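Local coordinates for tryptophan synthase alpha chain (Campylobacter jejuni, PDB 3THA), which probably cleaves indoleglycerol phosphate to indole and glyceraldehyde 3-phosphate, the alpha-subunit reaction in the last step of tryptophan synthesis, at residues F10-A15 with I42-E46; A50-P54 with A65-L69; I60-A64 with T228-K232; I202-I208 with V220-V226; N210-K215 with E247-K251. One frame throughout, in Å; residues are numbered along the deposited sequence.

Interaction 1 (F10-A15 with I42-E46); sequences FYKENA and IDILE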
# COMPACT_ATOMS: atom_id res chain seq x y z
N PHE B 10 -26.44 8.90 7.12
CA PHE B 10 -25.95 7.63 7.62
C PHE B 10 -25.41 7.67 9.03
O PHE B 10 -24.97 6.66 9.56
CB PHE B 10 -24.90 7.06 6.65
CG PHE B 10 -25.50 6.42 5.44
CD1 PHE B 10 -25.70 7.15 4.27
CD2 PHE B 10 -25.92 5.09 5.48
CE1 PHE B 10 -26.30 6.56 3.15
CE2 PHE B 10 -26.51 4.49 4.36
CZ PHE B 10 -26.70 5.23 3.19
N TYR B 11 -25.49 8.84 9.66
CA TYR B 11 -24.94 9.05 10.99
C TYR B 11 -25.62 10.24 11.69
O TYR B 11 -26.25 11.07 11.03
CB TYR B 11 -23.41 9.24 10.90
CG TYR B 11 -22.94 10.55 10.28
CD1 TYR B 11 -22.72 10.67 8.92
CD2 TYR B 11 -22.71 11.67 11.08
CE1 TYR B 11 -22.27 11.89 8.36
CE2 TYR B 11 -22.28 12.88 10.55
CZ TYR B 11 -22.06 12.98 9.19
OH TYR B 11 -21.64 14.19 8.70
N LYS B 12 -25.52 10.32 13.01
CA LYS B 12 -26.23 11.36 13.75
C LYS B 12 -25.37 12.59 14.08
O LYS B 12 -25.62 13.68 13.56
CB LYS B 12 -26.91 10.79 15.00
CG LYS B 12 -27.73 9.50 14.74
CD LYS B 12 -28.31 8.92 16.03
CE LYS B 12 -28.87 7.51 15.84
NZ LYS B 12 -29.58 7.03 17.08
N GLU B 13 -24.38 12.43 14.96
CA GLU B 13 -23.46 13.55 15.23
C GLU B 13 -22.21 13.30 14.42
O GLU B 13 -21.89 14.04 13.49
CB GLU B 13 -23.12 13.66 16.73
CG GLU B 13 -23.82 14.80 17.50
CD GLU B 13 -23.46 16.21 16.97
OE1 GLU B 13 -22.26 16.49 16.66
OE2 GLU B 13 -24.38 17.05 16.88
N ASN B 14 -21.52 12.21 14.74
CA ASN B 14 -20.25 11.89 14.13
C ASN B 14 -20.31 10.50 13.52
O ASN B 14 -21.03 9.65 14.02
CB ASN B 14 -19.16 11.96 15.18
CG ASN B 14 -17.87 12.34 14.61
OD1 ASN B 14 -17.07 11.48 14.26
ND2 ASN B 14 -17.64 13.65 14.47
N ALA B 15 -19.57 10.27 12.45
CA ALA B 15 -19.65 8.97 11.79
C ALA B 15 -18.60 8.03 12.30
O ALA B 15 -17.42 8.39 12.39
CB ALA B 15 -19.56 9.10 10.28
N ILE B 42 -20.94 0.84 13.92
CA ILE B 42 -20.35 1.35 12.68
C ILE B 42 -21.43 1.84 11.71
O ILE B 42 -22.40 1.11 11.43
CB ILE B 42 -19.54 0.25 11.99
CG1 ILE B 42 -18.42 -0.21 12.93
CG2 ILE B 42 -19.05 0.69 10.62
CD1 ILE B 42 -17.79 -1.54 12.53
N ASP B 43 -21.25 3.05 11.19
CA ASP B 43 -22.23 3.70 10.34
C ASP B 43 -21.90 3.46 8.86
O ASP B 43 -22.81 3.31 8.03
CB ASP B 43 -22.25 5.21 10.60
CG ASP B 43 -22.64 5.55 12.03
OD1 ASP B 43 -23.58 4.92 12.57
OD2 ASP B 43 -22.01 6.46 12.61
N ILE B 44 -20.61 3.44 8.54
CA ILE B 44 -20.15 3.25 7.18
C ILE B 44 -19.02 2.25 7.21
O ILE B 44 -18.05 2.48 7.91
CB ILE B 44 -19.62 4.57 6.61
CG1 ILE B 44 -20.68 5.63 6.76
CG2 ILE B 44 -19.12 4.41 5.14
CD1 ILE B 44 -20.14 7.00 6.75
N LEU B 45 -19.13 1.17 6.45
CA LEU B 45 -18.05 0.22 6.35
C LEU B 45 -17.31 0.32 5.05
O LEU B 45 -17.94 0.33 3.96
CB LEU B 45 -18.60 -1.19 6.49
CG LEU B 45 -17.53 -2.27 6.57
CD1 LEU B 45 -16.78 -2.13 7.89
CD2 LEU B 45 -18.19 -3.68 6.43
N GLU B 46 -15.98 0.33 5.14
CA GLU B 46 -15.15 0.23 3.94
C GLU B 46 -14.70 -1.21 3.71
O GLU B 46 -14.23 -1.88 4.62
CB GLU B 46 -13.93 1.16 4.03
CG GLU B 46 -14.28 2.62 4.39
CD GLU B 46 -13.05 3.50 4.64
OE1 GLU B 46 -11.96 2.95 4.81
OE2 GLU B 46 -13.18 4.75 4.70

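Interaction 2 (A50-P54 with A65-L69); sequences AYSDP and AKIAL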
# COMPACT_ATOMS: atom_id res chain seq x y z
N ALA B 50 -8.97 -7.99 -2.06
CA ALA B 50 -7.58 -8.28 -2.51
C ALA B 50 -7.59 -8.82 -3.98
O ALA B 50 -8.39 -9.69 -4.29
CB ALA B 50 -6.91 -9.25 -1.54
N TYR B 51 -6.77 -8.26 -4.88
CA TYR B 51 -6.70 -8.79 -6.27
C TYR B 51 -5.34 -9.41 -6.56
O TYR B 51 -5.26 -10.58 -6.95
CB TYR B 51 -7.08 -7.76 -7.37
CG TYR B 51 -6.76 -8.24 -8.79
CD1 TYR B 51 -5.74 -7.64 -9.52
CD2 TYR B 51 -7.44 -9.33 -9.37
CE1 TYR B 51 -5.41 -8.06 -10.82
CE2 TYR B 51 -7.11 -9.78 -10.67
CZ TYR B 51 -6.09 -9.13 -11.39
OH TYR B 51 -5.72 -9.52 -12.67
N SER B 52 -4.29 -8.60 -6.39
CA SER B 52 -2.91 -9.07 -6.46
C SER B 52 -2.27 -8.97 -5.08
O SER B 52 -2.47 -7.98 -4.36
CB SER B 52 -2.09 -8.26 -7.49
OG SER B 52 -2.30 -8.73 -8.81
N ASP B 53 -1.50 -9.99 -4.71
CA ASP B 53 -0.89 -10.00 -3.38
C ASP B 53 -0.05 -8.75 -3.09
O ASP B 53 0.84 -8.41 -3.86
CB ASP B 53 -0.07 -11.26 -3.16
CG ASP B 53 0.43 -11.38 -1.73
OD1 ASP B 53 0.93 -12.47 -1.33
OD2 ASP B 53 0.31 -10.36 -1.00
N PRO B 54 -0.38 -8.04 -2.00
CA PRO B 54 0.38 -6.89 -1.45
C PRO B 54 1.88 -7.07 -1.32
O PRO B 54 2.36 -7.99 -0.67
CB PRO B 54 -0.24 -6.71 -0.09
CG PRO B 54 -1.70 -7.02 -0.37
CD PRO B 54 -1.71 -8.14 -1.36
N ALA B 65 -4.81 -9.93 3.34
CA ALA B 65 -5.03 -10.04 1.91
C ALA B 65 -4.42 -11.32 1.29
O ALA B 65 -5.04 -11.94 0.41
CB ALA B 65 -4.56 -8.76 1.17
N LYS B 66 -3.25 -11.76 1.78
CA LYS B 66 -2.69 -13.02 1.33
C LYS B 66 -3.62 -14.11 1.79
O LYS B 66 -3.95 -15.05 1.04
CB LYS B 66 -1.27 -13.30 1.86
CG LYS B 66 -0.27 -12.15 1.79
CD LYS B 66 1.11 -12.76 1.61
CE LYS B 66 2.25 -11.74 1.66
NZ LYS B 66 2.09 -10.42 0.94
N ILE B 67 -4.05 -13.99 3.03
CA ILE B 67 -4.96 -14.99 3.58
C ILE B 67 -6.22 -15.06 2.74
O ILE B 67 -6.62 -16.16 2.35
CB ILE B 67 -5.27 -14.77 5.05
CG1 ILE B 67 -3.98 -15.00 5.88
CG2 ILE B 67 -6.31 -15.78 5.51
CD1 ILE B 67 -3.86 -14.17 7.18
N ALA B 68 -6.82 -13.91 2.41
CA ALA B 68 -8.01 -13.93 1.61
C ALA B 68 -7.69 -14.62 0.28
O ALA B 68 -8.47 -15.49 -0.18
CB ALA B 68 -8.52 -12.52 1.36
N LEU B 69 -6.55 -14.22 -0.32
CA LEU B 69 -6.19 -14.67 -1.67
C LEU B 69 -5.97 -16.16 -1.77
O LEU B 69 -6.52 -16.81 -2.67
CB LEU B 69 -4.97 -13.92 -2.25
CG LEU B 69 -5.17 -12.47 -2.66
CD1 LEU B 69 -3.78 -11.85 -2.90
CD2 LEU B 69 -6.08 -12.35 -3.88

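Interaction 3 (I60-A64 with T228-K232); sequences IIADA and TSIVK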
# COMPACT_ATOMS: atom_id res chain seq x y z
N ILE B 60 -0.17 -5.90 9.02
CA ILE B 60 -1.52 -6.37 9.35
C ILE B 60 -2.39 -6.58 8.13
O ILE B 60 -2.88 -7.73 7.90
CB ILE B 60 -2.28 -5.37 10.24
CG1 ILE B 60 -1.55 -5.19 11.59
CG2 ILE B 60 -3.64 -5.84 10.43
CD1 ILE B 60 -2.27 -4.29 12.58
N ILE B 61 -2.58 -5.50 7.34
CA ILE B 61 -3.50 -5.54 6.21
C ILE B 61 -3.06 -6.50 5.09
O ILE B 61 -3.92 -7.13 4.40
CB ILE B 61 -3.83 -4.10 5.68
CG1 ILE B 61 -4.57 -3.32 6.76
CG2 ILE B 61 -4.65 -4.15 4.39
CD1 ILE B 61 -4.86 -1.94 6.44
N ALA B 62 -1.74 -6.69 4.95
CA ALA B 62 -1.24 -7.50 3.83
C ALA B 62 -1.42 -8.98 4.10
O ALA B 62 -2.07 -9.74 3.34
CB ALA B 62 0.24 -7.13 3.48
N ASP B 63 -0.91 -9.39 5.24
CA ASP B 63 -1.30 -10.70 5.76
C ASP B 63 -2.77 -11.06 5.50
O ASP B 63 -3.06 -12.15 4.94
CB ASP B 63 -0.91 -10.81 7.22
CG ASP B 63 0.53 -11.31 7.39
OD1 ASP B 63 0.81 -12.53 7.22
OD2 ASP B 63 1.41 -10.45 7.69
N ALA B 64 -3.68 -10.14 5.83
CA ALA B 64 -5.13 -10.38 5.68
C ALA B 64 -5.46 -10.71 4.23
O ALA B 64 -6.26 -11.67 3.92
CB ALA B 64 -5.90 -9.16 6.10
N THR B 228 -6.23 -0.34 10.20
CA THR B 228 -5.35 -1.33 10.80
C THR B 228 -5.98 -2.01 12.01
O THR B 228 -6.14 -3.23 11.99
CB THR B 228 -4.00 -0.68 11.19
OG1 THR B 228 -4.23 0.43 12.10
CG2 THR B 228 -3.31 -0.19 9.89
N SER B 229 -6.34 -1.23 13.02
CA SER B 229 -6.88 -1.73 14.27
C SER B 229 -8.10 -2.63 14.19
O SER B 229 -8.14 -3.64 14.89
CB SER B 229 -7.20 -0.59 15.20
OG SER B 229 -6.00 -0.10 15.69
N ILE B 230 -9.09 -2.27 13.37
CA ILE B 230 -10.28 -3.09 13.21
C ILE B 230 -9.84 -4.42 12.64
O ILE B 230 -10.15 -5.47 13.20
CB ILE B 230 -11.38 -2.42 12.33
CG1 ILE B 230 -12.45 -1.74 13.20
CG2 ILE B 230 -12.18 -3.47 11.54
CD1 ILE B 230 -11.99 -0.59 14.01
N VAL B 231 -9.07 -4.39 11.56
CA VAL B 231 -8.53 -5.62 11.00
C VAL B 231 -7.86 -6.49 12.10
O VAL B 231 -7.97 -7.73 12.06
CB VAL B 231 -7.57 -5.34 9.79
CG1 VAL B 231 -6.93 -6.65 9.28
CG2 VAL B 231 -8.33 -4.66 8.65
N LYS B 232 -7.23 -5.85 13.09
CA LYS B 232 -6.53 -6.60 14.13
C LYS B 232 -7.54 -7.36 14.99
O LYS B 232 -7.23 -8.42 15.52
CB LYS B 232 -5.54 -5.72 14.95
CG LYS B 232 -6.05 -5.12 16.29
CD LYS B 232 -4.91 -4.44 17.12
CE LYS B 232 -4.50 -3.05 16.55
NZ LYS B 232 -3.65 -2.20 17.46

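Interaction 4 (I202-I208 with V220-V226); sequences IFVGFGI and VADGVIV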
# COMPACT_ATOMS: atom_id res chain seq x y z
N ILE B 202 -16.69 15.64 6.28
CA ILE B 202 -15.25 15.42 6.39
C ILE B 202 -15.00 14.36 7.45
O ILE B 202 -15.49 14.46 8.58
CB ILE B 202 -14.51 16.77 6.69
CG1 ILE B 202 -14.95 17.83 5.66
CG2 ILE B 202 -12.96 16.59 6.64
CD1 ILE B 202 -14.70 19.26 6.05
N PHE B 203 -14.32 13.30 7.04
CA PHE B 203 -13.97 12.15 7.88
C PHE B 203 -12.45 12.01 7.93
O PHE B 203 -11.80 12.00 6.88
CB PHE B 203 -14.54 10.83 7.33
CG PHE B 203 -16.05 10.81 7.12
CD1 PHE B 203 -16.90 11.64 7.80
CD2 PHE B 203 -16.61 9.88 6.25
CE1 PHE B 203 -18.28 11.60 7.58
CE2 PHE B 203 -18.00 9.83 6.03
CZ PHE B 203 -18.83 10.69 6.68
N VAL B 204 -11.89 11.88 9.13
CA VAL B 204 -10.46 11.74 9.31
C VAL B 204 -10.03 10.31 9.59
O VAL B 204 -10.53 9.69 10.53
CB VAL B 204 -9.93 12.60 10.45
CG1 VAL B 204 -8.42 12.61 10.39
CG2 VAL B 204 -10.46 14.01 10.37
N GLY B 205 -9.10 9.81 8.79
CA GLY B 205 -8.53 8.48 8.93
C GLY B 205 -7.01 8.45 8.82
O GLY B 205 -6.38 9.43 8.34
N PHE B 206 -6.43 7.31 9.22
CA PHE B 206 -4.96 7.06 9.34
C PHE B 206 -4.40 7.31 10.75
O PHE B 206 -4.34 8.45 11.22
CB PHE B 206 -4.06 7.76 8.26
CG PHE B 206 -2.60 7.33 8.33
CD1 PHE B 206 -2.13 6.31 7.51
CD2 PHE B 206 -1.72 7.89 9.27
CE1 PHE B 206 -0.81 5.88 7.61
CE2 PHE B 206 -0.39 7.47 9.38
CZ PHE B 206 0.07 6.45 8.55
N GLY B 207 -3.99 6.23 11.42
CA GLY B 207 -3.32 6.34 12.72
C GLY B 207 -4.20 6.00 13.90
O GLY B 207 -3.71 5.58 14.96
N ILE B 208 -5.50 6.18 13.73
CA ILE B 208 -6.45 5.98 14.81
C ILE B 208 -6.33 4.52 15.28
O ILE B 208 -6.34 3.59 14.45
CB ILE B 208 -7.89 6.39 14.38
CG1 ILE B 208 -7.83 7.72 13.61
CG2 ILE B 208 -8.83 6.45 15.59
CD1 ILE B 208 -9.14 8.43 13.42
N VAL B 220 -12.98 16.88 15.71
CA VAL B 220 -12.14 17.46 14.70
C VAL B 220 -13.00 17.71 13.48
O VAL B 220 -12.98 18.79 12.92
CB VAL B 220 -10.93 16.55 14.39
CG1 VAL B 220 -10.28 16.91 13.08
CG2 VAL B 220 -9.92 16.63 15.53
N ALA B 221 -13.81 16.72 13.11
CA ALA B 221 -14.61 16.79 11.88
C ALA B 221 -16.02 16.20 12.01
O ALA B 221 -16.73 16.49 12.97
CB ALA B 221 -13.84 16.14 10.73
N ASP B 222 -16.43 15.40 11.02
CA ASP B 222 -17.80 14.86 10.96
C ASP B 222 -17.84 13.34 11.08
O ASP B 222 -18.93 12.77 11.05
CB ASP B 222 -18.42 15.21 9.59
CG ASP B 222 -18.62 16.69 9.40
OD1 ASP B 222 -18.94 17.41 10.37
OD2 ASP B 222 -18.46 17.14 8.26
N GLY B 223 -16.67 12.70 11.12
CA GLY B 223 -16.55 11.24 11.10
C GLY B 223 -15.13 10.79 11.43
O GLY B 223 -14.20 11.61 11.42
N VAL B 224 -14.96 9.49 11.70
CA VAL B 224 -13.66 8.95 12.11
C VAL B 224 -13.50 7.59 11.46
O VAL B 224 -14.48 6.83 11.41
CB VAL B 224 -13.64 8.77 13.65
CG1 VAL B 224 -12.43 7.97 14.09
CG2 VAL B 224 -13.70 10.13 14.35
N ILE B 225 -12.30 7.30 10.94
CA ILE B 225 -12.06 6.08 10.15
C ILE B 225 -11.01 5.19 10.80
O ILE B 225 -9.83 5.55 10.78
CB ILE B 225 -11.58 6.42 8.74
CG1 ILE B 225 -12.50 7.44 8.07
CG2 ILE B 225 -11.45 5.17 7.87
CD1 ILE B 225 -12.07 7.84 6.66
N VAL B 226 -11.41 4.04 11.35
CA VAL B 226 -10.45 3.08 11.89
C VAL B 226 -10.09 1.95 10.88
O VAL B 226 -10.98 1.28 10.32
CB VAL B 226 -10.92 2.55 13.21
CG1 VAL B 226 -9.90 1.56 13.83
CG2 VAL B 226 -11.19 3.73 14.18

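Interaction 5 (N210-K215 with E247-K251); sequences NNQDVK and EEIFK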
# COMPACT_ATOMS: atom_id res chain seq x y z
N ASN B 210 -6.66 3.59 19.41
CA ASN B 210 -7.32 3.42 20.69
C ASN B 210 -8.73 4.03 20.61
O ASN B 210 -9.14 4.46 19.54
CB ASN B 210 -6.42 4.07 21.76
CG ASN B 210 -7.20 4.82 22.84
OD1 ASN B 210 -7.72 5.92 22.59
ND2 ASN B 210 -7.26 4.25 24.05
N ASN B 211 -9.45 4.09 21.74
CA ASN B 211 -10.79 4.69 21.84
C ASN B 211 -10.85 6.16 22.24
O ASN B 211 -11.61 6.91 21.64
CB ASN B 211 -11.69 3.88 22.79
CG ASN B 211 -13.01 4.59 23.07
OD1 ASN B 211 -13.21 5.15 24.15
ND2 ASN B 211 -13.91 4.61 22.09
N GLN B 212 -10.13 6.57 23.28
CA GLN B 212 -10.07 8.00 23.66
C GLN B 212 -9.37 8.76 22.50
O GLN B 212 -9.50 9.98 22.36
CB GLN B 212 -9.39 8.27 25.04
CG GLN B 212 -9.37 7.13 26.14
CD GLN B 212 -10.60 7.05 27.09
OE1 GLN B 212 -11.75 7.10 26.64
NE2 GLN B 212 -10.35 6.87 28.41
N ASP B 213 -8.65 7.98 21.67
CA ASP B 213 -7.98 8.34 20.42
C ASP B 213 -9.06 8.60 19.37
O ASP B 213 -8.83 9.27 18.39
CB ASP B 213 -7.16 7.12 19.97
CG ASP B 213 -5.80 7.46 19.33
OD1 ASP B 213 -5.08 8.37 19.76
OD2 ASP B 213 -5.42 6.72 18.40
N VAL B 214 -10.25 8.01 19.55
CA VAL B 214 -11.33 8.30 18.61
C VAL B 214 -12.26 9.35 19.18
O VAL B 214 -12.85 10.11 18.42
CB VAL B 214 -12.10 7.04 18.09
CG1 VAL B 214 -11.29 5.80 18.28
CG2 VAL B 214 -13.48 6.92 18.70
N LYS B 215 -12.36 9.42 20.50
CA LYS B 215 -13.22 10.43 21.11
C LYS B 215 -12.63 11.83 20.91
O LYS B 215 -13.34 12.84 21.06
CB LYS B 215 -13.53 10.11 22.58
CG LYS B 215 -14.82 9.28 22.77
CD LYS B 215 -15.07 8.94 24.24
CE LYS B 215 -16.50 8.41 24.43
NZ LYS B 215 -16.66 7.31 25.45
N GLU B 247 -16.63 -2.47 19.63
CA GLU B 247 -17.52 -1.55 20.28
C GLU B 247 -16.79 -0.92 21.45
O GLU B 247 -17.30 0.01 22.12
CB GLU B 247 -18.81 -2.26 20.70
CG GLU B 247 -19.94 -1.25 20.94
CD GLU B 247 -21.33 -1.83 20.78
OE1 GLU B 247 -21.48 -3.07 20.93
OE2 GLU B 247 -22.26 -1.03 20.50
N GLU B 248 -15.59 -1.45 21.67
CA GLU B 248 -14.62 -0.87 22.59
C GLU B 248 -14.05 0.35 21.87
O GLU B 248 -13.90 1.43 22.43
CB GLU B 248 -13.51 -1.88 22.90
CG GLU B 248 -12.67 -1.58 24.15
CD GLU B 248 -12.24 -2.87 24.91
OE1 GLU B 248 -12.33 -4.00 24.34
OE2 GLU B 248 -11.83 -2.75 26.10
N ILE B 249 -13.78 0.18 20.59
CA ILE B 249 -13.20 1.25 19.82
C ILE B 249 -14.17 2.43 19.66
O ILE B 249 -13.74 3.57 19.75
CB ILE B 249 -12.65 0.68 18.52
CG1 ILE B 249 -11.50 -0.29 18.87
CG2 ILE B 249 -12.18 1.80 17.56
CD1 ILE B 249 -11.03 -1.18 17.72
N PHE B 250 -15.47 2.19 19.54
CA PHE B 250 -16.40 3.28 19.22
C PHE B 250 -17.35 3.75 20.33
O PHE B 250 -18.44 4.25 20.03
CB PHE B 250 -17.25 2.92 17.98
CG PHE B 250 -16.48 2.89 16.67
CD1 PHE B 250 -15.99 4.07 16.08
CD2 PHE B 250 -16.30 1.69 16.00
CE1 PHE B 250 -15.30 4.04 14.88
CE2 PHE B 250 -15.63 1.65 14.78
CZ PHE B 250 -15.12 2.82 14.21
N LYS B 251 -16.97 3.62 21.60
CA LYS B 251 -17.80 4.16 22.68
C LYS B 251 -17.94 5.71 22.64
O LYS B 251 -18.81 6.32 23.30
CB LYS B 251 -17.24 3.74 24.04
CG LYS B 251 -16.20 2.61 24.02
CD LYS B 251 -15.49 2.57 25.40
CE LYS B 251 -14.27 1.65 25.43
NZ LYS B 251 -13.21 2.23 26.30

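Interaction 1 (F10-A15 with I42-E46)
Asp43 pushes its carboxylate into the bend of the 10-15 loop, between Tyr11 and Ala15. This is the tight part of the contact. OD2 of Asp43 lies 3.5 Å from Ala15 CA and 3.6 Å from Tyr11 CB. CB of Asp43 sits against the backbone, 3.3 Å from Phe10 O. The polar end of Asp43 has its main partner just beyond the loop: OD2 accepts a hydrogen bond from Asn16 N. With CG beside its own backbone N (chi1 -61°), the carboxylate reaches into the bend. Main-chain bonds from Asp43 and Ile44 to Asn16 continue the pairing of the two chains. They mark the place where strands 15-21 and 44-48, neighbours in the parallel eight-stranded TIM barrel, start side by side. The contact thus lies at the N-terminal ends of the strands. Glu46, one of two predicted proton acceptors, is further along the same strand. Beside Asp43 the packing is apolar and looser. CD1 of Ile44 approaches Ala15 CB at 4.1 Å, and its CG1 only just meets Phe10 CB at 4.5 Å. The Phe10 ring leads away from strand 44-46 and also packs on Val5 and Ala90. The ring of Tyr11 folds back within the loop, with Ala15 CB over one face near the rim. A chi1 of 71°, which sets CG between N and the carbonyl carbon, turns it there. The tip of the loop, Lys12 and Glu13, is the solvent side; both side chains are exposed and leave segment 42-46 untouched.

Interaction 2 (A50-P54 with A65-L69)
Leu69 is the main bump, and the curled 50-54 loop is the hollow that takes it. The two methyls of Leu69 divide the hollow. CD2 lies against two carbonyl oxygens, 3.5 Å from Ala50 O and 3.6 Å from Tyr51 O. CD1 goes to the other limb of the loop, 3.5 Å from Asp53 N. The branch point CG rests on Ala50 CB. One turn earlier on the helix, Ala65 offers a smaller bump. Its CB lies 3.6 Å from Ala50 CB and 3.7 Å from Pro54 CG, so the short side chains let the backbones come close. In the TIM barrel this is the loop that leaves strand 44-48 and leads into helix 60-70, folded back on the helix it precedes. Asp57, a predicted proton acceptor, belongs to the same connection. Beside the apolar part, a salt bridge joins two buried side chains. Lys66 NZ meets Asp53 OD2 at 2.6 Å, on the syn side and 23° out of the carboxylate plane. Bends at chi2 and chi4 curl the lysine chain round the carboxylate, which it meets at a slant. Both partners also face the second subunit: Asp53 OD1 is bonded to Ser149 OG of that chain, and Lys66 makes a cation-pi contact with its Phe206.

Interaction 3 (I60-A64 with T228-K232)
Ala64 N donates to Ile60 O at 3.3 Å, a bond within helix 60-70 that joins two residues which both touch Val231 of the other helix. No polar bond passes between the two helices; the meeting is largely aliphatic. CG2 and CD1 of Ile60 both approach Thr228 O from the same side, at 3.9 and 4.1 Å. Ile60 and Val231 form the closest part. The two side chains run alongside each other but point opposite ways, and Ile60 CG2 comes to 3.6 Å from Val231 CG1. That valine methyl stands anti to its backbone N (chi1 176°), which carries it to the other helix. It also meets Ala64 CB, one turn on from Ile60, at 4.2 Å. Val231 therefore fits between two residues of one helix face. Ile61 makes a second, lighter touch. Its extended chain brings CD1 to 4.2 Å from Thr228 CG2, with the threonine side chain roughly perpendicular to it. Lys232 adds its aliphatic CB beside Ile60 CD1, while its amino end leads away. The second subunit borders the contact too: Ile60 N is bonded to Glu59 OE1 of that chain, and Thr228 packs on its Asp57. The segment axes approach to 9.8 Å and cross at 49°, and the pairs lie near the first turns of both helices. Helix 60-70 follows the second barrel strand and helix 228-233 the eighth. Strand 15-21 comes between these two strands in the closed sheet. Its Tyr19 touches Ile61 and Val231, and its Val21 touches Ala64 and Val231.

Interaction 4 (I202-I208 with V220-V226)
Ile202 and Asp222 are tied by two hydrogen bonds. Ile202 N gives to Asp222 OD2 at 3.1 Å, nearly straight at 163°, and meets the carboxylate on its anti side. Asp222 N gives back to Ile202 O at 2.8 Å. The other carboxylate oxygen, Asp222 OD1, forms a salt bridge with Arg195, so the side chain is held from two directions. Further along, Val204 bonds to both neighbours of Val224. Its N donates to Gly223 O at 3.3 Å, and its O accepts from Ile225 N at 3.0 Å. This is the parallel pairing of the seventh and eighth strands of the TIM barrel. Helix 212-217 makes the beta-alpha-beta crossover between them. The apolar contacts fall on two faces. On the helix side, Val204 CG2 touches Val220 CG1 and Ala221 CB. Ile208 CD1 presses on Val224 CG1 at 3.4 Å, and Ile208 CG2 meets Val226 CG2. Met217 of the crossover helix packs on Val204, Ile208 and Val224. On the barrel-interior side are Phe203 and Ile225, which both touch Val17. With CG beside its backbone N (chi1 -56°), Phe203 lays CD1 3.3 Å from Gly223 CA, where no side chain stands in the way. Ile225 CB similarly settles 3.7 Å from Gly205 CA, and its CD1 reaches Phe203 CB. The Ile225 side chain comes about 4 Å from that of Glu46, a predicted proton acceptor.

Interaction 5 (N210-K215 with E247-K251)
The backbones come closest where Asn211, at the start of helix 212-217, faces the type I turn Glu248-Lys251, with Asn211 CA 4.7 Å from Ile249 CA. Asn211 carries the contact. Its ND2 gives a short hydrogen bond of 2.6 Å to Ile249 O, straight to within 14° of linear. The oxygen lies in the amide plane, whereas ND2 stands 65° out of the plane of the carbonyl. Holding CG anti to its backbone N (chi1 171°) sends the amide across to the turn. The chain of Lys251 passes the same amide at a slant, CG 3.6 Å from Asn211 ND2. Val214 CG2 also lies against Ile249 O, at 3.5 Å, roughly at right angles to the Asn211 bond, and Val214 CG1 meets Ile249 CG2 at 4.2 Å. At the rim Lys215 NZ makes a weak bond of 3.2 Å to Lys251 O. The other end of Asn211 serves its own helix: its carbonyl O accepts from Val214 N and Lys215 N. The chemistry is that of a side-chain amide gripping a main-chain carbonyl near the end of the chain. The like charges of Lys215 and Lys251, their NZ atoms 6.2 Å apart, probably repel each other mildly, so attraction rests mainly on the Asn211 bond.

From the N terminus, interaction 1 closes first, joining the loop before strand 15-21 to strand 44-48. Interaction 2 follows in series, a short loop between strand 44-48 and helix 60-70. Interaction 3 starts on that helix before interaction 2 is complete, so these two cross. It then spans most of the chain to reach helix 228-233, and the whole of interaction 4 falls within that span. Interaction 5 begins between the segments of interaction 4 and ends beyond interaction 3, crossing both. Interactions 1 and 4 meet through Ala15, bonded to Asp222 and Val224, where first and eighth strands close the barrel. Phe250 and Ile42 link interactions 5 and 1.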